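Local atomic coordinates of histidinol-phosphatase (Bordetella pertussis, PDB entry 3FVV), a protein that probably catalyses the magnesium-dependent dephosphorylation of L-histidinol phosphate to L-histidinol, a late step in histidine biosynthesis, as a HAD-superfamily hydrolase. Residues D186-N189 against D190-L193. Numbering follows the deposited sequence.
Sequences DSVN and DVPL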
loop_
_atom_site.group_PDB
_atom_site.type_symbol
_atom_site.label_atom_id
_atom_site.label_comp_id
_atom_site.label_asym_id
_atom_site.label_seq_id
_atom_site.Cartn_x
_atom_site.Cartn_y
_atom_site.Cartn_z
ATOM N N ASP A 186 0.504 5.701 8.701
ATOM C CA ASP A 186 -0.092 5.354 10.008
ATOM C C ASP A 186 0.837 4.572 10.907
ATOM O O ASP A 186 0.535 4.447 12.090
ATOM C CB ASP A 186 -1.290 4.455 9.830
ATOM C CG ASP A 186 -0.912 3.109 9.239
ATOM O OD1 ASP A 186 -0.220 3.141 8.236
ATOM O OD2 ASP A 186 -1.229 2.043 9.797
ATOM N N SER A 187 1.938 4.072 10.350
ATOM C CA SER A 187 2.697 2.965 10.932
ATOM C C SER A 187 4.156 3.269 11.191
ATOM O O SER A 187 4.822 3.949 10.390
ATOM C CB SER A 187 2.672 1.801 9.955
ATOM O OG SER A 187 3.505 0.747 10.395
ATOM N N VAL A 188 4.689 2.684 12.269
ATOM C CA VAL A 188 6.089 2.846 12.598
ATOM C C VAL A 188 6.946 2.183 11.542
ATOM O O VAL A 188 8.096 2.570 11.383
ATOM C CB VAL A 188 6.446 2.330 14.026
ATOM C CG1 VAL A 188 7.931 2.436 14.283
ATOM C CG2 VAL A 188 5.701 3.147 15.095
ATOM N N ASN A 189 6.379 1.229 10.785
ATOM C CA ASN A 189 7.066 0.646 9.628
ATOM C C ASN A 189 7.524 1.685 8.632
ATOM O O ASN A 189 8.497 1.485 7.935
ATOM C CB ASN A 189 6.176 -0.336 8.871
ATOM C CG ASN A 189 6.058 -1.722 9.548
ATOM O OD1 ASN A 189 5.045 -2.423 9.382
ATOM N ND2 ASN A 189 7.083 -2.136 10.215
ATOM N N ASP A 190 6.793 2.782 8.533
ATOM C CA ASP A 190 7.103 3.839 7.555
ATOM C C ASP A 190 7.910 5.051 8.065
ATOM O O ASP A 190 8.059 6.078 7.352
ATOM C CB ASP A 190 5.817 4.326 6.911
ATOM C CG ASP A 190 5.381 3.436 5.748
ATOM O OD1 ASP A 190 6.280 2.743 5.219
ATOM O OD2 ASP A 190 4.168 3.431 5.386
ATOM N N VAL A 191 8.497 4.939 9.242
ATOM C CA VAL A 191 9.407 5.988 9.726
ATOM C C VAL A 191 10.518 6.258 8.675
ATOM O O VAL A 191 10.894 7.391 8.440
ATOM C CB VAL A 191 9.976 5.600 11.130
ATOM C CG1 VAL A 191 11.260 6.513 11.578
ATOM C CG2 VAL A 191 8.820 5.560 12.196
ATOM N N PRO A 192 11.011 5.218 7.978
ATOM C CA PRO A 192 12.036 5.537 6.985
ATOM C C PRO A 192 11.642 6.558 5.949
ATOM O O PRO A 192 12.347 7.585 5.804
ATOM C CB PRO A 192 12.346 4.179 6.359
ATOM C CG PRO A 192 12.200 3.227 7.492
ATOM C CD PRO A 192 11.012 3.776 8.303
ATOM N N LEU A 193 10.487 6.371 5.288
ATOM C CA LEU A 193 10.051 7.371 4.316
ATOM C C LEU A 193 9.554 8.681 5.005
ATOM O O LEU A 193 9.714 9.784 4.465
ATOM C CB LEU A 193 8.984 6.812 3.366
ATOM C CG LEU A 193 8.587 7.735 2.223
ATOM C CD1 LEU A 193 9.813 8.267 1.508
ATOM C CD2 LEU A 193 7.694 6.999 1.271
HETATM O O HOH W 1 2.221 1.948 6.725
#
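S187 and D190 are joined across a tight 3-10 turn that carries the chain from strand 180-185 into helix 191-196. The sequence D-S-V-N-D fits the acidic motif IV (DxxxD) of HAD-fold phosphatases, a worked example of how a strand-end turn presents carboxylates to what is probably the active site.

Backbone bonds set the turn. D190 N donates to S187 O at 2.9 Å, and V191 N follows with V188 O at 3.2 Å, nearly straight at 169°. Within the turn S187 OG accepts from N189 N at 2.9 Å, an ST turn; a chi1 of 174° places OG where that N-H can reach it. P192 CD makes a close carbon-to-carbonyl contact with N189 O, at 3.4 Å.

The carboxylates of D186 and D190 both approach D10, an acidic cluster consistent with magnesium binding in this family. D190 OD2 forms a salt bridge with K160 NZ and a hydrogen bond with S185 OG; a sulfate about 5 Å from the D190 side chain may mark a pocket. One water lies between the two aspartates, 3.1 Å from D186 OD1 and 2.8 Å from D190 OD2.

The apolar contact is between valines. V188, packed also on L209 and I212 of helix 207-216, lies side by side with V191; they meet through V188 CG1 and V191 CG2, 3.9 Å apart.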